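Local coordinates for putative glycoside hydrolase (PDB 3GYC), which is a putative glycoside hydrolase with a cellulase-like TIM barrel and probably cleaves or binds carbohydrate, at residues V156-E161 and K193-K198; K281-K286 and K324-L329; Q41-L46 and N97-K102. One frame throughout, in Å; residues are numbered along the deposited sequence. Where two conformers were deposited one is given.

All three contacts belong to one cellulase-like beta/alpha barrel, a single chain whose parallel strands run in sequence round the core. Along the chain contact 3 comes first, pairing helices 39-48 and 95-105; contact 1 follows, setting the loop just past strand 153-157 against helix 186-200; contact 2 comes last, pairing helices 276-297 and 321-337. They share no helix or strand and do not touch: their centres lie 26 to 30 Å apart, with contacts 1 and 2 on opposite sides of the chain's centre. Contacts 2 and 3 thus join helix to helix within the outer layer, whereas contact 1 joins the outer layer to the end of a barrel strand.

Contact 1 of 3, residues V156-E161 and K193-K198; sequences VDLCNE and KTSLEK
Leu158 and Ser195 are where the two backbones come nearest, CA to CA 8.7 Å, as the chain leaves strand 153-157 and passes a turn of helix 186-200. Only the first two residues of 156-161 are strand; the chain then bends into a loop, while 193-198 is helical throughout. The bend is an Asx turn: Asp157 OD1 accepts the backbone N of Cys159 at 2.9 Å, with an N-H...O angle of 155°, the donor lying above the carboxylate plane. Asp157 OD2 is held in turn by the hydroxyls of Ser113 and Ser211, which leaves the carboxylate gripped at both oxygens.

Leu158 carries the contact: both its methyls reach Leu196 CD2, and of the two Leu158 CD2 alone also reaches Ser195. Leu158 CD1 meets Leu196 CD2 at 3.7 Å, and Leu158 CD2 lies 3.8 Å from that same Leu196 CD2, the two leucines running past each other in opposite senses. Leu158 CD2 is also in van der Waals contact with Ser195, 3.7 Å from OG and 3.8 Å from CB. Ser195 OG sits between its backbone N and carbonyl carbon (chi1 55°); this buried hydroxyl hydrogen-bonds with Tyr210 OH and with the carbonyls of Trp191 and Met192, which must share any proton it gives them.

Beyond the turn, Asn160 and Glu161 occupy the place after the fourth barrel strand where many clan A glycoside hydrolases carry an Asn-Glu pair, consistent with a nearby active site; Asn160 OD1 bonds Arg55 and Glu161 OE2 bonds His234. Strand 153-157 itself runs between strands 109-113 and 208-209, Asp157 pairing with Leu112 and Val156 with Leu209. Leu196 also packs on Phe208 of strand 208-209, and Val156 on Trp137 of helix 130-146.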
ATOM      1  N   VAL A 156      -0.205  -9.406   6.359  1.00 11.22           N
ATOM      2  CA  VAL A 156      -0.099  -8.383   7.376  1.00 11.29           C
ATOM      3  C   VAL A 156       1.231  -7.713   7.203  1.00 10.97           C
ATOM      4  O   VAL A 156       2.281  -8.361   7.327  1.00 11.64           O
ATOM      5  CB  VAL A 156      -0.219  -8.957   8.817  1.00 11.58           C
ATOM      6  CG1 VAL A 156       0.025  -7.842   9.894  1.00 10.85           C
ATOM      7  CG2 VAL A 156      -1.563  -9.647   8.979  1.00 11.41           C
ATOM      8  N   ASP A 157       1.169  -6.408   6.997  1.00 11.99           N
ATOM      9  CA  ASP A 157       2.333  -5.516   6.831  1.00 12.45           C
ATOM     10  C   ASP A 157       2.420  -4.659   8.083  1.00 13.10           C
ATOM     11  O   ASP A 157       1.493  -3.898   8.379  1.00 13.26           O
ATOM     12  CB  ASP A 157       2.133  -4.672   5.559  1.00 13.83           C
ATOM     13  CG  ASP A 157       3.059  -3.447   5.471  1.00 15.32           C
ATOM     14  OD1 ASP A 157       4.111  -3.369   6.176  1.00 14.36           O
ATOM     15  OD2 ASP A 157       2.693  -2.537   4.677  1.00 15.06           O
ATOM     16  N   LEU A 158       3.538  -4.731   8.788  1.00 12.11           N
ATOM     17  CA  LEU A 158       3.659  -4.014  10.065  1.00 13.82           C
ATOM     18  C   LEU A 158       3.846  -2.533   9.960  1.00 13.85           C
ATOM     19  O   LEU A 158       3.704  -1.843  10.965  1.00 15.13           O
ATOM     20  CB  LEU A 158       4.739  -4.639  10.986  1.00 13.20           C
ATOM     21  CG  LEU A 158       4.245  -5.861  11.776  1.00 15.11           C
ATOM     22  CD1 LEU A 158       3.866  -6.985  10.861  1.00 15.38           C
ATOM     23  CD2 LEU A 158       5.304  -6.352  12.787  1.00 14.03           C
ATOM     24  N   CYS A 159       4.195  -2.025   8.780  1.00 15.04           N
ATOM     25  CA  CYS A 159       4.304  -0.588   8.605  1.00 14.97           C
ATOM     26  C   CYS A 159       4.488  -0.143   7.168  1.00 15.70           C
ATOM     27  O   CYS A 159       5.450  -0.562   6.513  1.00 15.73           O
ATOM     28  CB  CYS A 159       5.513  -0.064   9.395  1.00 16.90           C
ATOM     29  SG  CYS A 159       5.474   1.723   9.470  1.00 17.62           S
ATOM     30  N   ASN A 160       3.569   0.707   6.684  1.00 15.45           N
ATOM     31  CA  ASN A 160       3.704   1.340   5.386  1.00 15.08           C
ATOM     32  C   ASN A 160       5.037   2.045   5.235  1.00 16.27           C
ATOM     33  O   ASN A 160       5.394   2.867   6.076  1.00 15.57           O
ATOM     34  CB  ASN A 160       2.623   2.392   5.201  1.00 16.09           C
ATOM     35  CG  ASN A 160       2.796   3.188   3.918  1.00 17.58           C
ATOM     36  OD1 ASN A 160       2.526   2.680   2.811  1.00 16.68           O
ATOM     37  ND2 ASN A 160       3.230   4.453   4.054  1.00 16.12           N
ATOM     38  N   GLU A 161       5.754   1.753   4.144  1.00 16.83           N
ATOM     39  CA  GLU A 161       6.998   2.476   3.792  1.00 18.13           C
ATOM     40  C   GLU A 161       7.989   2.595   4.920  1.00 17.27           C
ATOM     41  O   GLU A 161       8.541   3.667   5.232  1.00 15.68           O
ATOM     42  CB  GLU A 161       6.664   3.828   3.172  1.00 19.13           C
ATOM     43  CG  GLU A 161       5.900   3.595   1.876  1.00 21.15           C
ATOM     44  CD  GLU A 161       5.387   4.836   1.181  1.00 23.32           C
ATOM     45  OE1 GLU A 161       5.286   5.910   1.832  1.00 24.92           O
ATOM     46  OE2 GLU A 161       5.046   4.693  -0.030  1.00 23.86           O
ATOM     47  N   LYS A 193      13.075  -8.308  12.176  1.00 16.08           N
ATOM     48  CA  LYS A 193      13.242  -9.731  12.443  1.00 17.04           C
ATOM     49  C   LYS A 193      12.613 -10.109  13.793  1.00 16.28           C
ATOM     50  O   LYS A 193      11.811 -11.040  13.853  1.00 15.84           O
ATOM     51  CB  LYS A 193      14.722 -10.135  12.373  1.00 17.66           C
ATOM     52  CG  LYS A 193      14.937 -11.643  12.305  1.00 18.25           C
ATOM     53  N   THR A 194      12.932  -9.364  14.853  1.00 14.68           N
ATOM     54  CA  THR A 194      12.351  -9.628  16.183  1.00 13.94           C
ATOM     55  C   THR A 194      10.824  -9.536  16.219  1.00 15.07           C
ATOM     56  O   THR A 194      10.174 -10.360  16.893  1.00 14.92           O
ATOM     57  CB  THR A 194      12.900  -8.659  17.250  1.00 13.81           C
ATOM     58  OG1 THR A 194      14.307  -8.875  17.397  1.00 13.69           O
ATOM     59  CG2 THR A 194      12.212  -8.870  18.601  1.00 12.75           C
ATOM     60  N   SER A 195      10.249  -8.552  15.507  1.00 14.25           N
ATOM     61  CA  SER A 195       8.785  -8.388  15.509  1.00 14.34           C
ATOM     62  C   SER A 195       8.100  -9.546  14.827  1.00 14.66           C
ATOM     63  O   SER A 195       7.139 -10.084  15.356  1.00 13.98           O
ATOM     64  CB  SER A 195       8.343  -7.063  14.895  1.00 14.17           C
ATOM     65  OG  SER A 195       8.849  -6.895  13.590  1.00 14.05           O
ATOM     66  N   LEU A 196       8.609  -9.946  13.669  1.00 15.34           N
ATOM     67  CA  LEU A 196       8.010 -11.045  12.948  1.00 16.90           C
ATOM     68  C   LEU A 196       8.165 -12.398  13.647  1.00 17.66           C
ATOM     69  O   LEU A 196       7.291 -13.255  13.511  1.00 17.41           O
ATOM     70  CB  LEU A 196       8.482 -11.087  11.489  1.00 17.19           C
ATOM     71  CG  LEU A 196       8.173  -9.796  10.731  1.00 16.66           C
ATOM     72  CD1 LEU A 196       8.494  -9.985   9.277  1.00 17.50           C
ATOM     73  CD2 LEU A 196       6.720  -9.333  10.919  1.00 17.29           C
ATOM     74  N   GLU A 197       9.235 -12.587  14.420  1.00 19.35           N
ATOM     75  CA  GLU A 197       9.375 -13.817  15.195  1.00 19.56           C
ATOM     76  C   GLU A 197       8.250 -13.902  16.212  1.00 17.44           C
ATOM     77  O   GLU A 197       7.631 -14.953  16.368  1.00 16.62           O
ATOM     78  CB  GLU A 197      10.740 -13.886  15.892  1.00 22.71           C
ATOM     79  CG  GLU A 197      11.863 -14.188  14.926  1.00 25.49           C
ATOM     80  CD  GLU A 197      13.259 -14.091  15.545  1.00 27.88           C
ATOM     81  OE1 GLU A 197      13.491 -13.256  16.470  1.00 29.44           O
ATOM     82  OE2 GLU A 197      14.135 -14.855  15.070  1.00 30.22           O
ATOM     83  N   LYS A 198       7.967 -12.788  16.874  1.00 16.25           N
ATOM     84  CA  LYS A 198       6.912 -12.742  17.878  1.00 16.36           C
ATOM     85  C   LYS A 198       5.561 -13.056  17.171  1.00 16.27           C
ATOM     86  O   LYS A 198       4.736 -13.794  17.700  1.00 16.88           O
ATOM     87  CB  LYS A 198       6.899 -11.366  18.579  1.00 17.25           C
ATOM     88  CG  LYS A 198       6.805 -11.395  20.129  1.00 18.05           C
TER

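Contact 2 of 3, residues K281-K286 and K324-L329; sequences KLLTDK and KDLCEL
Leu283 and Thr284 meet Leu326 and Leu329 where two successive outer helices of the beta/alpha barrel, 276-297 and 321-337, lie beside each other; strand 301-303 comes between them in the chain. The backbones approach to 8.4 Å between Leu283 CA and Leu326 CA, and to 7.9 Å between Thr284 CA and Leu329 CA. On the buried side Leu283 extends its CG anti to the backbone N (chi1 180°), which carries CD2 across to the other helix, 3.7 Å from Leu326 O. The methyls of this pair are looser, Leu283 CD2 to Leu326 CD2 being 4.4 Å. Nearer the surface, Thr284 and Leu329 cross at about a right angle: the single methyl Thr284 CG2 lies against the branch of the leucine, 3.8 Å from both Leu329 CG and Leu329 CD2. Ile235 packs against Leu283, and Met237 against Leu326. Thr284 is split by function: OG1 bonds the carbonyl of Gln280, one turn back in its own helix, while CG2 serves the interface. The contact is apolar, consistent with dispersion and burial from water contributing to the pairing, with no directional polar bond between the segments.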
ATOM      1  N   LYS A 281      10.385   4.136 -20.129  1.00 14.42           N
ATOM      2  CA  LYS A 281      11.520   3.197 -19.999  1.00 14.27           C
ATOM      3  C   LYS A 281      12.053   3.178 -18.560  1.00 13.38           C
ATOM      4  O   LYS A 281      12.386   2.116 -18.053  1.00 11.72           O
ATOM      5  CB  LYS A 281      12.638   3.456 -21.030  1.00 12.51           C
ATOM      6  N   LEU A 282      12.135   4.336 -17.908  1.00 13.97           N
ATOM      7  CA  LEU A 282      12.535   4.372 -16.491  1.00 14.66           C
ATOM      8  C   LEU A 282      11.614   3.486 -15.642  1.00 13.63           C
ATOM      9  O   LEU A 282      12.072   2.682 -14.822  1.00 13.37           O
ATOM     10  CB  LEU A 282      12.508   5.809 -15.937  1.00 14.44           C
ATOM     11  CG  LEU A 282      13.538   6.785 -16.493  1.00 14.67           C
ATOM     12  CD1 LEU A 282      13.384   8.200 -15.854  1.00 13.01           C
ATOM     13  CD2 LEU A 282      14.929   6.227 -16.271  1.00 14.81           C
ATOM     14  N   LEU A 283      10.307   3.614 -15.864  1.00 13.69           N
ATOM     15  CA  LEU A 283       9.305   2.805 -15.134  1.00 13.32           C
ATOM     16  C   LEU A 283       9.471   1.283 -15.367  1.00 14.85           C
ATOM     17  O   LEU A 283       9.672   0.519 -14.405  1.00 14.97           O
ATOM     18  CB  LEU A 283       7.896   3.217 -15.546  1.00 12.31           C
ATOM     19  CG  LEU A 283       6.733   2.456 -14.876  1.00 12.43           C
ATOM     20  CD1 LEU A 283       6.911   2.464 -13.374  1.00 10.05           C
ATOM     21  CD2 LEU A 283       5.438   3.112 -15.347  1.00 12.89           C
ATOM     22  N   THR A 284       9.411   0.866 -16.637  1.00 14.15           N
ATOM     23  CA  THR A 284       9.476  -0.557 -16.981  1.00 14.71           C
ATOM     24  C   THR A 284      10.832  -1.197 -16.607  1.00 14.14           C
ATOM     25  O   THR A 284      10.889  -2.369 -16.268  1.00 13.63           O
ATOM     26  CB  THR A 284       9.103  -0.800 -18.456  1.00 14.06           C
ATOM     27  OG1 THR A 284      10.011  -0.086 -19.309  1.00 13.13           O
ATOM     28  CG2 THR A 284       7.668  -0.342 -18.708  1.00 13.84           C
ATOM     29  N   ASP A 285      11.910  -0.419 -16.625  1.00 14.47           N
ATOM     30  CA  ASP A 285      13.213  -0.917 -16.207  1.00 14.61           C
ATOM     31  C   ASP A 285      13.255  -1.244 -14.722  1.00 13.20           C
ATOM     32  O   ASP A 285      13.831  -2.252 -14.305  1.00 11.51           O
ATOM     33  CB  ASP A 285      14.322   0.073 -16.589  1.00 16.19           C
ATOM     34  CG  ASP A 285      14.709  -0.031 -18.059  1.00 18.24           C
ATOM     35  OD1 ASP A 285      14.203  -0.953 -18.756  1.00 19.11           O
ATOM     36  OD2 ASP A 285      15.538   0.793 -18.520  1.00 19.59           O
ATOM     37  N   LYS A 286      12.635  -0.402 -13.915  1.00 12.84           N
ATOM     38  CA  LYS A 286      12.541  -0.669 -12.482  1.00 13.65           C
ATOM     39  C   LYS A 286      11.666  -1.907 -12.184  1.00 12.59           C
ATOM     40  O   LYS A 286      12.016  -2.743 -11.334  1.00 13.64           O
ATOM     41  CB  LYS A 286      11.948   0.550 -11.755  1.00 13.20           C
ATOM     42  CG  LYS A 286      11.815   0.383 -10.246  1.00 13.79           C
ATOM     43  CD  LYS A 286      13.051  -0.109  -9.542  1.00 14.13           C
ATOM     44  CE  LYS A 286      14.208   0.813  -9.689  1.00 14.89           C
ATOM     45  NZ  LYS A 286      13.896   2.165  -9.093  1.00 14.80           N
ATOM     46  N   LYS A 324      -3.154   7.690 -16.523  1.00 12.82           N
ATOM     47  CA  LYS A 324      -3.739   6.360 -16.771  1.00 12.76           C
ATOM     48  C   LYS A 324      -2.860   5.566 -17.754  1.00 14.19           C
ATOM     49  O   LYS A 324      -2.715   4.356 -17.644  1.00 13.23           O
ATOM     50  CB  LYS A 324      -5.193   6.473 -17.258  1.00 13.68           C
ATOM     51  CG  LYS A 324      -6.205   6.905 -16.199  1.00 15.17           C
ATOM     52  CD  LYS A 324      -7.593   7.301 -16.718  1.00 15.36           C
ATOM     53  CE  LYS A 324      -8.268   6.183 -17.502  1.00 16.62           C
ATOM     54  NZ  LYS A 324      -9.607   6.563 -18.068  1.00 16.33           N
ATOM     55  N   ASP A 325      -2.302   6.255 -18.751  1.00 14.21           N
ATOM     56  CA  ASP A 325      -1.403   5.617 -19.689  1.00 14.81           C
ATOM     57  C   ASP A 325      -0.215   4.970 -18.971  1.00 13.16           C
ATOM     58  O   ASP A 325       0.166   3.836 -19.281  1.00 10.01           O
ATOM     59  CB  ASP A 325      -0.897   6.634 -20.719  1.00 16.10           C
ATOM     60  CG  ASP A 325      -1.946   6.988 -21.794  1.00 18.21           C
ATOM     61  OD1 ASP A 325      -2.978   6.300 -21.885  1.00 19.97           O
ATOM     62  OD2 ASP A 325      -1.711   7.933 -22.586  1.00 17.63           O
ATOM     63  N   LEU A 326       0.396   5.711 -18.048  1.00 11.91           N
ATOM     64  CA  LEU A 326       1.535   5.216 -17.283  1.00 11.97           C
ATOM     65  C   LEU A 326       1.089   4.087 -16.350  1.00 13.26           C
ATOM     66  O   LEU A 326       1.842   3.116 -16.143  1.00 13.88           O
ATOM     67  CB  LEU A 326       2.230   6.349 -16.492  1.00 12.91           C
ATOM     68  CG  LEU A 326       3.110   7.347 -17.269  1.00 13.39           C
ATOM     69  CD1 LEU A 326       3.383   8.627 -16.463  1.00 15.23           C
ATOM     70  CD2 LEU A 326       4.412   6.638 -17.705  1.00 13.94           C
ATOM     71  N   CYS A 327      -0.123   4.202 -15.800  1.00 12.42           N
ATOM     72  CA  CYS A 327      -0.632   3.141 -14.917  1.00 13.32           C
ATOM     73  C   CYS A 327      -0.919   1.863 -15.678  1.00 12.82           C
ATOM     74  O   CYS A 327      -0.596   0.788 -15.211  1.00 10.72           O
ATOM     75  CB  CYS A 327      -1.857   3.608 -14.183  1.00 14.30           C
ATOM     76  SG  CYS A 327      -1.307   4.794 -12.883  1.00 19.62           S
ATOM     77  N   GLU A 328      -1.479   1.993 -16.872  1.00 13.46           N
ATOM     78  CA  GLU A 328      -1.785   0.846 -17.693  1.00 15.88           C
ATOM     79  C   GLU A 328      -0.469   0.127 -18.042  1.00 15.49           C
ATOM     80  O   GLU A 328      -0.362  -1.109 -17.908  1.00 14.32           O
ATOM     81  CB  GLU A 328      -2.521   1.305 -18.960  1.00 18.52           C
ATOM     82  CG  GLU A 328      -2.912   0.192 -19.912  1.00 22.41           C
ATOM     83  CD  GLU A 328      -3.653   0.685 -21.128  1.00 25.04           C
ATOM     84  OE1 GLU A 328      -4.305   1.746 -21.066  1.00 29.02           O
ATOM     85  OE2 GLU A 328      -3.593  -0.004 -22.169  1.00 29.01           O
ATOM     86  N   LEU A 329       0.524   0.903 -18.475  1.00 12.21           N
ATOM     87  CA  LEU A 329       1.813   0.333 -18.842  1.00 12.78           C
ATOM     88  C   LEU A 329       2.441  -0.408 -17.663  1.00 11.95           C
ATOM     89  O   LEU A 329       2.873  -1.565 -17.796  1.00 10.55           O
ATOM     90  CB  LEU A 329       2.761   1.411 -19.363  1.00 11.50           C
ATOM     91  CG  LEU A 329       4.173   0.945 -19.680  1.00 12.28           C
ATOM     92  CD1 LEU A 329       4.154  -0.063 -20.822  1.00 11.81           C
ATOM     93  CD2 LEU A 329       5.075   2.125 -20.033  1.00 12.90           C
TER

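Contact 3 of 3, residues Q41-L46 and N97-K102; sequences QVLDEL and NLFLSK
Leu43 points its CB from helix 39-48 toward helix 95-105, at the place where Leu43 CA and Lys102 CA come within 7.8 Å. From CB the chain turns to place CG beside the backbone N (chi1 -71°), and there it forks. Leu43 CD1 presses on the root of Lys102, 3.4 Å from Lys102 CB, tighter than carbons usually pack, and stands 4.0 Å from Lys102 C; the two side chains cross nearly at right angles. Leu43 CD2 takes the other way and approaches Phe99 CZ at 4.1 Å, meeting the ring obliquely. Helices 39-48 and 95-105 are the first two major barrel-covering helices in this TIM-barrel fold, following strands 17-23 and 53-57, and the leucine wedges between them above those strands, touching Trp22 and Ile54. Phe99, with its CG anti to the backbone N (chi1 -177°), extends into the same layer: it rests on Ile54, Ile56 and Trp22 and makes an edge-to-face pair with Trp39. Lys102 uses only its base against Leu43; its aliphatic chain leads away, and NZ forms a salt bridge with Asp40, just before 41-46. Asp44, next to Leu43, bridges to Arg106, beyond the end of helix 95-105.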
ATOM      1  N   GLN A  41     -22.054   0.124  -1.479  1.00 11.96           N
ATOM      2  CA  GLN A  41     -22.042   0.711  -2.811  0.50 13.58           C
ATOM      3  C   GLN A  41     -20.616   0.762  -3.382  1.00 13.56           C
ATOM      4  O   GLN A  41     -20.424   0.391  -4.537  1.00 12.60           O
ATOM      5  CB  GLN A  41     -22.678   2.099  -2.838  0.50 14.14           C
ATOM      6  CG  GLN A  41     -22.690   2.782  -4.228  0.50 15.01           C
ATOM      7  CD  GLN A  41     -23.360   1.966  -5.327  0.50 15.96           C
ATOM      8  OE1 GLN A  41     -24.187   1.069  -5.057  0.50 16.40           O
ATOM      9  NE2 GLN A  41     -23.036   2.297  -6.591  0.50 15.44           N
ATOM     10  N   VAL A  42     -19.635   1.207  -2.593  1.00 11.97           N
ATOM     11  CA  VAL A  42     -18.270   1.321  -3.148  1.00 12.25           C
ATOM     12  C   VAL A  42     -17.601  -0.052  -3.334  1.00 12.88           C
ATOM     13  O   VAL A  42     -16.812  -0.234  -4.268  1.00 10.31           O
ATOM     14  CB  VAL A  42     -17.398   2.381  -2.456  1.00 14.56           C
ATOM     15  CG1 VAL A  42     -18.110   3.733  -2.556  1.00 14.73           C
ATOM     16  CG2 VAL A  42     -17.112   2.036  -0.977  1.00 12.41           C
ATOM     17  N   LEU A  43     -17.934  -1.023  -2.483  1.00 11.48           N
ATOM     18  CA  LEU A  43     -17.423  -2.375  -2.673  1.00 10.86           C
ATOM     19  C   LEU A  43     -18.114  -3.037  -3.929  1.00 10.81           C
ATOM     20  O   LEU A  43     -17.490  -3.813  -4.596  1.00 11.06           O
ATOM     21  CB  LEU A  43     -17.604  -3.220  -1.439  1.00 12.98           C
ATOM     22  CG  LEU A  43     -16.721  -2.879  -0.236  1.00 11.18           C
ATOM     23  CD1 LEU A  43     -17.296  -3.715   0.952  1.00 11.01           C
ATOM     24  CD2 LEU A  43     -15.250  -3.153  -0.512  1.00 11.31           C
ATOM     25  N   ASP A  44     -19.358  -2.715  -4.231  1.00 11.76           N
ATOM     26  CA  ASP A  44     -20.021  -3.224  -5.447  1.00 12.86           C
ATOM     27  C   ASP A  44     -19.318  -2.613  -6.667  1.00 12.82           C
ATOM     28  O   ASP A  44     -19.067  -3.309  -7.619  1.00 13.41           O
ATOM     29  CB  ASP A  44     -21.519  -2.906  -5.461  1.00 14.30           C
ATOM     30  CG  ASP A  44     -22.312  -3.674  -4.396  1.00 16.81           C
ATOM     31  OD1 ASP A  44     -21.795  -4.658  -3.834  1.00 17.28           O
ATOM     32  OD2 ASP A  44     -23.505  -3.327  -4.172  1.00 20.90           O
ATOM     33  N   GLU A  45     -18.993  -1.323  -6.601  1.00 12.28           N
ATOM     34  CA  GLU A  45     -18.285  -0.591  -7.670  1.00 12.72           C
ATOM     35  C   GLU A  45     -16.879  -1.148  -7.903  1.00 12.06           C
ATOM     36  O   GLU A  45     -16.390  -1.274  -9.033  1.00 11.59           O
ATOM     37  CB  GLU A  45     -18.235   0.900  -7.347  1.00 13.70           C
ATOM     38  CG  GLU A  45     -19.571   1.611  -7.448  1.00 14.88           C
ATOM     39  CD  GLU A  45     -19.545   3.100  -7.004  1.00 16.24           C
ATOM     40  OE1 GLU A  45     -18.475   3.707  -6.753  1.00 16.08           O
ATOM     41  OE2 GLU A  45     -20.645   3.679  -6.859  1.00 18.01           O
ATOM     42  N   LEU A  46     -16.202  -1.435  -6.813  1.00 10.05           N
ATOM     43  CA  LEU A  46     -14.900  -2.056  -6.823  1.00 10.93           C
ATOM     44  C   LEU A  46     -14.973  -3.426  -7.544  1.00 12.03           C
ATOM     45  O   LEU A  46     -14.159  -3.706  -8.394  1.00 12.62           O
ATOM     46  CB  LEU A  46     -14.421  -2.291  -5.364  1.00 11.49           C
ATOM     47  CG  LEU A  46     -13.000  -2.829  -5.233  1.00 12.16           C
ATOM     48  CD1 LEU A  46     -12.043  -1.793  -5.825  1.00 12.28           C
ATOM     49  CD2 LEU A  46     -12.619  -3.236  -3.818  1.00 12.34           C
ATOM     50  N   ASN A  97     -14.364  -4.797  11.619  1.00  9.81           N
ATOM     51  CA  ASN A  97     -14.972  -6.109  11.393  1.00 10.23           C
ATOM     52  C   ASN A  97     -16.193  -6.034  10.464  1.00 10.75           C
ATOM     53  O   ASN A  97     -16.455  -6.998   9.695  1.00 11.03           O
ATOM     54  CB  ASN A  97     -15.244  -6.820  12.706  1.00 10.76           C
ATOM     55  CG  ASN A  97     -13.959  -7.373  13.358  1.00  9.46           C
ATOM     56  OD1 ASN A  97     -12.825  -7.108  12.927  1.00 10.50           O
ATOM     57  ND2 ASN A  97     -14.144  -8.157  14.378  1.00  9.93           N
ATOM     58  N   LEU A  98     -16.932  -4.917  10.537  1.00  9.92           N
ATOM     59  CA  LEU A  98     -18.074  -4.692   9.622  1.00 10.88           C
ATOM     60  C   LEU A  98     -17.575  -4.609   8.196  1.00 10.53           C
ATOM     61  O   LEU A  98     -18.111  -5.261   7.329  1.00 11.38           O
ATOM     62  CB  LEU A  98     -18.930  -3.462   9.992  1.00 10.82           C
ATOM     63  CG  LEU A  98     -19.868  -3.639  11.200  1.00 11.98           C
ATOM     64  CD1 LEU A  98     -20.447  -2.276  11.758  1.00 13.54           C
ATOM     65  CD2 LEU A  98     -20.999  -4.624  10.929  1.00 10.81           C
ATOM     66  N   PHE A  99     -16.558  -3.780   7.967  1.00 10.47           N
ATOM     67  CA  PHE A  99     -15.949  -3.640   6.666  1.00 10.93           C
ATOM     68  C   PHE A  99     -15.396  -4.976   6.138  1.00 11.34           C
ATOM     69  O   PHE A  99     -15.630  -5.328   4.952  1.00 10.01           O
ATOM     70  CB  PHE A  99     -14.849  -2.574   6.709  1.00 11.07           C
ATOM     71  CG  PHE A  99     -14.213  -2.318   5.362  1.00 10.87           C
ATOM     72  CD1 PHE A  99     -14.883  -1.528   4.429  1.00 12.33           C
ATOM     73  CD2 PHE A  99     -13.030  -2.928   5.002  1.00 11.25           C
ATOM     74  CE1 PHE A  99     -14.342  -1.310   3.181  1.00 11.81           C
ATOM     75  CE2 PHE A  99     -12.490  -2.691   3.768  1.00 12.00           C
ATOM     76  CZ  PHE A  99     -13.175  -1.895   2.847  1.00 10.63           C
ATOM     77  N   LEU A 100     -14.708  -5.729   7.003  1.00 10.82           N
ATOM     78  CA  LEU A 100     -14.162  -7.028   6.631  1.00 11.00           C
ATOM     79  C   LEU A 100     -15.259  -7.996   6.285  1.00 11.52           C
ATOM     80  O   LEU A 100     -15.091  -8.753   5.330  1.00 12.20           O
ATOM     81  CB  LEU A 100     -13.215  -7.607   7.687  1.00 10.20           C
ATOM     82  CG  LEU A 100     -11.940  -6.837   7.993  1.00  9.77           C
ATOM     83  CD1 LEU A 100     -11.223  -7.479   9.225  1.00  8.83           C
ATOM     84  CD2 LEU A 100     -10.946  -6.719   6.793  1.00 11.39           C
ATOM     85  N   SER A 101     -16.399  -7.967   6.999  1.00 11.02           N
ATOM     86  CA  SER A 101     -17.516  -8.845   6.670  0.50 11.12           C
ATOM     87  C   SER A 101     -18.088  -8.577   5.288  1.00 11.42           C
ATOM     88  O   SER A 101     -18.511  -9.523   4.563  1.00 11.98           O
ATOM     89  CB  SER A 101     -18.624  -8.707   7.709  0.50 11.33           C
ATOM     90  OG  SER A 101     -18.096  -9.001   8.973  0.50 11.68           O
ATOM     91  N   LYS A 102     -18.119  -7.305   4.906  1.00 12.01           N
ATOM     92  CA  LYS A 102     -18.620  -6.923   3.584  1.00 13.06           C
ATOM     93  C   LYS A 102     -17.646  -7.393   2.493  1.00 13.02           C
ATOM     94  O   LYS A 102     -18.095  -7.821   1.400  1.00 12.51           O
ATOM     95  CB  LYS A 102     -18.895  -5.415   3.484  1.00 12.90           C
ATOM     96  CG  LYS A 102     -20.023  -4.945   4.410  1.00 12.70           C
ATOM     97  CD  LYS A 102     -20.248  -3.437   4.285  1.00 12.96           C
ATOM     98  CE  LYS A 102     -21.291  -2.933   5.355  1.00 12.03           C
ATOM     99  NZ  LYS A 102     -22.661  -3.455   5.247  1.00 12.81           N
TER